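Local atomic coordinates of tyrosine--tRNA ligase (Aeropyrum pernix, PDB entry 2CYA), a protein that catalyses the attachment of tyrosine to tRNA(Tyr), activating it with ATP to Tyr-AMP and then transferring it to the tRNA acceptor end. Residues 51-56 and 99-104; 95-100 and 343-348. All coordinates share one frame; numbering follows the deposited sequence.

Contact 1: 51-56 and 99-104; sequences GWLVWM and RRVMEA. With SO4 (sulfate ion), chain C.
Leu53, Trp55 and Met56 carry segment 51-56 against Val101 and Met102, an entirely apolar meeting. Just before them, Trp52 turns to the ligand side: its indole NE1 donates a bent hydrogen bond (N-H...O 130°) to O4 of a sulfate, probably from the crystallisation liquor, 2.9 Å away, and the sulfur lies in the plane of the ring at its edge. Lys241 of the KMSKS motif and His49 bind the same sulfate. Gly51 and Trp52 follow His49 in the HIGH-type signature of class I synthetases, and Trp52 is an inferred ATP-binding residue, consistent with an anion marking part of the nucleotide site. Leu53 adds a light touch, CD2 to Val101 CG1 at 4.3 Å. With CG between the backbone N and the carbonyl carbon (chi1 62°), the Trp55 ring has one face over the Trp52 carbonyl oxygen and Met56 CG, both toward its rim. Its CZ3 reaches Met102 SD at 4.1 Å, an oblique Met-aromatic contact, the two side chains crossing at about a right angle. Met56, extended beyond CG, does most: its SD lies 3.6 Å from Met102 CG and 3.8 Å from Val101 CG1, while its CE also packs on both carbons. The two helix segments cross at -66°, their axes 10.6 Å apart. Behind Leu53 and Val101 lies Ile341 of helix 323-346, Met102 leans on Phe114 of strand 113-116, and Trp55 meets Tyr42 of strand 37-42, which places this buried crossing beside the central sheet of the Rossmann-type catalytic domain.

Contact 2: 95-100 and 343-348; sequences ARIVRR and GAVLGD
Arg100 NH1 forms a salt bridge with Asp348 OD2 at 3.2 Å, through a nearly straight hydrogen bond (N-H...O 167°). The oxygen lies in the guanidinium plane, yet the donor arrives from above the carboxylate plane, 36° out of it. The same NH1 gives a weak hydrogen bond to Ala344 O at 3.3 Å, so one nitrogen ties a carbonyl near the end of helix 323-346 to the acid that follows it. Asp348 works in two directions: while OD2 holds the arginine, OD1 caps Met351 N as the N-cap of helix 349-360. The Arg100 chain leaves with CG anti to the backbone N, then bends at chi2 and chi3, and its methylenes lie against the other helix: CD is 3.9 Å from Ala344 CB, and CG is 4.3 Å from Val345 CG2. Farther out, Ile97 CG2 meets Val345 CG1 at 4.4 Å, and Met351 packs on both Ile97 and Arg100. A cation set against a helix C-terminus and an aspartate should be favoured electrostatically, and its aliphatic part extends the apolar seam, so helix 88-104 is joined to the turn between the last two helices by charge and packing together.

Both contacts use helix 88-104, with centres about 10 Å apart; their ranges overlap at Arg99 and Arg100, but only Arg100 takes part, in contact 2. Contact 1 is buried and reaches the ATP side through Trp52; contact 2, partly buried, joins the helix to the C-terminal helices. They also touch: Trp52 CZ3 packs on Val98 CG2 at 3.5 Å, Val101 CG2 on Val345 CG2 at 4.0 Å, and Ala104 CB on Ala344 CB at 3.7 Å. Ile97 has its side chain about 7 Å from that of Trp52. The Trp55 side chain is about 3 Å from a second sulfate, also probably from the crystallisation liquor, and about 8 Å from that of Gln187, a predicted tyrosine-binding residue.

Contact 1: 51-56 and 99-104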
loop_
_atom_site.group_PDB
_atom_site.type_symbol
_atom_site.label_atom_id
_atom_site.label_comp_id
_atom_site.label_asym_id
_atom_site.label_seq_id
_atom_site.Cartn_x
_atom_site.Cartn_y
_atom_site.Cartn_z
ATOM N N GLY A 51 17.835 -11.096 23.110
ATOM C CA GLY A 51 17.621 -11.839 21.884
ATOM C C GLY A 51 18.104 -11.092 20.667
ATOM O O GLY A 51 18.575 -11.688 19.695
ATOM N N TRP A 52 17.992 -9.773 20.723
ATOM C CA TRP A 52 18.405 -8.924 19.614
ATOM C C TRP A 52 19.917 -8.906 19.456
ATOM O O TRP A 52 20.421 -8.590 18.371
ATOM C CB TRP A 52 17.893 -7.493 19.821
ATOM C CG TRP A 52 16.392 -7.365 19.746
ATOM C CD1 TRP A 52 15.480 -8.387 19.592
ATOM C CD2 TRP A 52 15.625 -6.161 19.875
ATOM N NE1 TRP A 52 14.196 -7.886 19.629
ATOM C CE2 TRP A 52 14.255 -6.525 19.805
ATOM C CE3 TRP A 52 15.957 -4.811 20.047
ATOM C CZ2 TRP A 52 13.221 -5.580 19.904
ATOM C CZ3 TRP A 52 14.926 -3.870 20.143
ATOM C CH2 TRP A 52 13.575 -4.264 20.073
ATOM N N LEU A 53 20.639 -9.249 20.526
ATOM C CA LEU A 53 22.103 -9.243 20.464
ATOM C C LEU A 53 22.576 -10.228 19.389
ATOM O O LEU A 53 23.575 -9.984 18.705
ATOM C CB LEU A 53 22.710 -9.596 21.836
ATOM C CG LEU A 53 22.639 -8.555 22.978
ATOM C CD1 LEU A 53 23.222 -9.145 24.259
ATOM C CD2 LEU A 53 23.419 -7.282 22.591
ATOM N N VAL A 54 21.846 -11.327 19.218
ATOM C CA VAL A 54 22.200 -12.318 18.208
ATOM C C VAL A 54 22.282 -11.685 16.820
ATOM O O VAL A 54 23.256 -11.911 16.091
ATOM C CB VAL A 54 21.177 -13.484 18.135
ATOM C CG1 VAL A 54 21.593 -14.452 17.030
ATOM C CG2 VAL A 54 21.092 -14.209 19.474
ATOM N N TRP A 55 21.280 -10.897 16.422
ATOM C CA TRP A 55 21.398 -10.300 15.098
ATOM C C TRP A 55 22.378 -9.116 15.090
ATOM O O TRP A 55 22.979 -8.812 14.063
ATOM C CB TRP A 55 20.027 -9.910 14.523
ATOM C CG TRP A 55 19.216 -8.883 15.262
ATOM C CD1 TRP A 55 18.094 -9.108 16.016
ATOM C CD2 TRP A 55 19.388 -7.459 15.210
ATOM N NE1 TRP A 55 17.550 -7.907 16.428
ATOM C CE2 TRP A 55 18.325 -6.880 15.946
ATOM C CE3 TRP A 55 20.336 -6.615 14.604
ATOM C CZ2 TRP A 55 18.180 -5.496 16.094
ATOM C CZ3 TRP A 55 20.194 -5.241 14.746
ATOM C CH2 TRP A 55 19.115 -4.693 15.491
ATOM N N MET A 56 22.584 -8.474 16.244
ATOM C CA MET A 56 23.537 -7.368 16.286
ATOM C C MET A 56 24.955 -7.921 16.046
ATOM O O MET A 56 25.744 -7.332 15.324
ATOM C CB MET A 56 23.457 -6.635 17.629
ATOM C CG MET A 56 22.160 -5.847 17.829
ATOM S SD MET A 56 22.030 -5.154 19.499
ATOM C CE MET A 56 20.430 -4.250 19.407
ATOM N N ARG A 99 20.579 1.837 18.726
ATOM C CA ARG A 99 21.876 2.268 18.199
ATOM C C ARG A 99 22.939 2.285 19.291
ATOM O O ARG A 99 24.085 1.888 19.060
ATOM C CB ARG A 99 21.813 3.664 17.574
ATOM C CG ARG A 99 21.210 3.697 16.199
ATOM C CD ARG A 99 21.264 5.086 15.584
ATOM N NE ARG A 99 19.916 5.511 15.210
ATOM C CZ ARG A 99 19.279 6.560 15.726
ATOM N NH1 ARG A 99 19.865 7.325 16.642
ATOM N NH2 ARG A 99 18.033 6.817 15.356
ATOM N N ARG A 100 22.550 2.757 20.470
ATOM C CA ARG A 100 23.475 2.841 21.591
ATOM C C ARG A 100 23.856 1.456 22.070
ATOM O O ARG A 100 25.004 1.212 22.430
ATOM C CB ARG A 100 22.852 3.636 22.744
ATOM C CG ARG A 100 23.738 3.765 23.982
ATOM C CD ARG A 100 25.090 4.365 23.653
ATOM N NE ARG A 100 24.956 5.648 22.970
ATOM C CZ ARG A 100 24.483 6.747 23.540
ATOM N NH1 ARG A 100 24.103 6.721 24.812
ATOM N NH2 ARG A 100 24.366 7.865 22.830
ATOM N N VAL A 101 22.882 0.556 22.082
ATOM C CA VAL A 101 23.125 -0.810 22.512
ATOM C C VAL A 101 24.089 -1.486 21.543
ATOM O O VAL A 101 25.015 -2.181 21.968
ATOM C CB VAL A 101 21.820 -1.628 22.547
ATOM C CG1 VAL A 101 22.150 -3.123 22.686
ATOM C CG2 VAL A 101 20.924 -1.158 23.718
ATOM N N MET A 102 23.874 -1.291 20.243
ATOM C CA MET A 102 24.738 -1.916 19.253
ATOM C C MET A 102 26.191 -1.480 19.405
ATOM O O MET A 102 27.096 -2.301 19.318
ATOM C CB MET A 102 24.248 -1.625 17.828
ATOM C CG MET A 102 22.986 -2.394 17.468
ATOM S SD MET A 102 22.335 -1.951 15.854
ATOM C CE MET A 102 23.542 -2.773 14.723
ATOM N N GLU A 103 26.398 -0.190 19.628
ATOM C CA GLU A 103 27.730 0.362 19.801
ATOM C C GLU A 103 28.376 -0.233 21.047
ATOM O O GLU A 103 29.479 -0.785 20.990
ATOM C CB GLU A 103 27.638 1.887 19.934
ATOM C CG GLU A 103 28.899 2.560 20.479
ATOM C CD GLU A 103 28.834 4.087 20.397
ATOM O OE1 GLU A 103 29.462 4.656 19.491
ATOM O OE2 GLU A 103 28.146 4.715 21.228
ATOM N N ALA A 104 27.668 -0.127 22.169
ATOM C CA ALA A 104 28.154 -0.651 23.437
ATOM C C ALA A 104 28.351 -2.161 23.375
ATOM O O ALA A 104 29.103 -2.718 24.169
ATOM C CB ALA A 104 27.176 -0.304 24.544
HETATM S S SO4 C . 10.523 -8.856 19.591
HETATM O O1 SO4 C . 11.107 -10.264 19.469
HETATM O O2 SO4 C . 10.672 -8.186 18.226
HETATM O O3 SO4 C . 9.131 -8.997 19.834
HETATM O O4 SO4 C . 11.420 -8.160 20.443
#

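Contact 2: 95-100 and 343-348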
loop_
_atom_site.group_PDB
_atom_site.type_symbol
_atom_site.label_atom_id
_atom_site.label_comp_id
_atom_site.label_asym_id
_atom_site.label_seq_id
_atom_site.Cartn_x
_atom_site.Cartn_y
_atom_site.Cartn_z
ATOM N N ALA A 95 14.472 3.075 18.851
ATOM C CA ALA A 95 15.527 2.963 17.832
ATOM C C ALA A 95 16.820 3.666 18.273
ATOM O O ALA A 95 17.928 3.186 17.988
ATOM C CB ALA A 95 15.043 3.547 16.494
ATOM N N ARG A 96 16.697 4.804 18.953
ATOM C CA ARG A 96 17.900 5.501 19.422
ATOM C C ARG A 96 18.604 4.617 20.460
ATOM O O ARG A 96 19.822 4.570 20.527
ATOM C CB ARG A 96 17.557 6.841 20.063
ATOM C CG ARG A 96 16.949 7.848 19.115
ATOM C CD ARG A 96 17.126 9.255 19.686
ATOM N NE ARG A 96 16.362 9.451 20.915
ATOM C CZ ARG A 96 15.049 9.661 20.953
ATOM N NH1 ARG A 96 14.341 9.710 19.823
ATOM N NH2 ARG A 96 14.442 9.817 22.128
ATOM N N ILE A 97 17.827 3.904 21.260
ATOM C CA ILE A 97 18.406 3.023 22.259
ATOM C C ILE A 97 19.116 1.846 21.576
ATOM O O ILE A 97 20.219 1.464 21.964
ATOM C CB ILE A 97 17.320 2.529 23.228
ATOM C CG1 ILE A 97 16.814 3.721 24.050
ATOM C CG2 ILE A 97 17.883 1.461 24.170
ATOM C CD1 ILE A 97 15.671 3.395 25.002
ATOM N N VAL A 98 18.494 1.282 20.551
ATOM C CA VAL A 98 19.104 0.185 19.818
ATOM C C VAL A 98 20.470 0.617 19.264
ATOM O O VAL A 98 21.429 -0.152 19.334
ATOM C CB VAL A 98 18.156 -0.301 18.676
ATOM C CG1 VAL A 98 18.918 -1.154 17.644
ATOM C CG2 VAL A 98 16.998 -1.118 19.305
ATOM N N ARG A 99 20.579 1.837 18.726
ATOM C CA ARG A 99 21.876 2.268 18.199
ATOM C C ARG A 99 22.939 2.285 19.291
ATOM O O ARG A 99 24.085 1.888 19.060
ATOM C CB ARG A 99 21.813 3.664 17.574
ATOM C CG ARG A 99 21.210 3.697 16.199
ATOM C CD ARG A 99 21.264 5.086 15.584
ATOM N NE ARG A 99 19.916 5.511 15.210
ATOM C CZ ARG A 99 19.279 6.560 15.726
ATOM N NH1 ARG A 99 19.865 7.325 16.642
ATOM N NH2 ARG A 99 18.033 6.817 15.356
ATOM N N ARG A 100 22.550 2.757 20.470
ATOM C CA ARG A 100 23.475 2.841 21.591
ATOM C C ARG A 100 23.856 1.456 22.070
ATOM O O ARG A 100 25.004 1.212 22.430
ATOM C CB ARG A 100 22.852 3.636 22.744
ATOM C CG ARG A 100 23.738 3.765 23.982
ATOM C CD ARG A 100 25.090 4.365 23.653
ATOM N NE ARG A 100 24.956 5.648 22.970
ATOM C CZ ARG A 100 24.483 6.747 23.540
ATOM N NH1 ARG A 100 24.103 6.721 24.812
ATOM N NH2 ARG A 100 24.366 7.865 22.830
ATOM N N GLY A 343 25.113 0.214 31.179
ATOM C CA GLY A 343 25.763 1.463 31.537
ATOM C C GLY A 343 25.669 2.542 30.468
ATOM O O GLY A 343 25.355 3.697 30.771
ATOM N N ALA A 344 25.941 2.173 29.218
ATOM C CA ALA A 344 25.874 3.123 28.109
ATOM C C ALA A 344 24.473 3.693 27.942
ATOM O O ALA A 344 24.305 4.833 27.522
ATOM C CB ALA A 344 26.312 2.447 26.812
ATOM N N VAL A 345 23.463 2.900 28.259
ATOM C CA VAL A 345 22.087 3.357 28.136
ATOM C C VAL A 345 21.641 4.190 29.336
ATOM O O VAL A 345 21.190 5.325 29.175
ATOM C CB VAL A 345 21.123 2.171 28.003
ATOM C CG1 VAL A 345 19.669 2.670 27.988
ATOM C CG2 VAL A 345 21.449 1.391 26.732
ATOM N N LEU A 346 21.768 3.636 30.538
ATOM C CA LEU A 346 21.328 4.344 31.731
ATOM C C LEU A 346 22.206 5.535 32.081
ATOM O O LEU A 346 21.733 6.482 32.694
ATOM C CB LEU A 346 21.250 3.390 32.932
ATOM C CG LEU A 346 20.309 2.186 32.794
ATOM C CD1 LEU A 346 20.275 1.416 34.104
ATOM C CD2 LEU A 346 18.894 2.656 32.438
ATOM N N GLY A 347 23.478 5.479 31.695
ATOM C CA GLY A 347 24.393 6.567 31.989
ATOM C C GLY A 347 24.239 7.783 31.088
ATOM O O GLY A 347 24.998 8.739 31.202
ATOM N N ASP A 348 23.273 7.730 30.173
ATOM C CA ASP A 348 22.997 8.837 29.262
ATOM C C ASP A 348 21.620 9.345 29.663
ATOM O O ASP A 348 20.613 8.719 29.351
ATOM C CB ASP A 348 22.961 8.342 27.820
ATOM C CG ASP A 348 22.510 9.419 26.833
ATOM O OD1 ASP A 348 21.492 10.100 27.088
ATOM O OD2 ASP A 348 23.171 9.572 25.789
#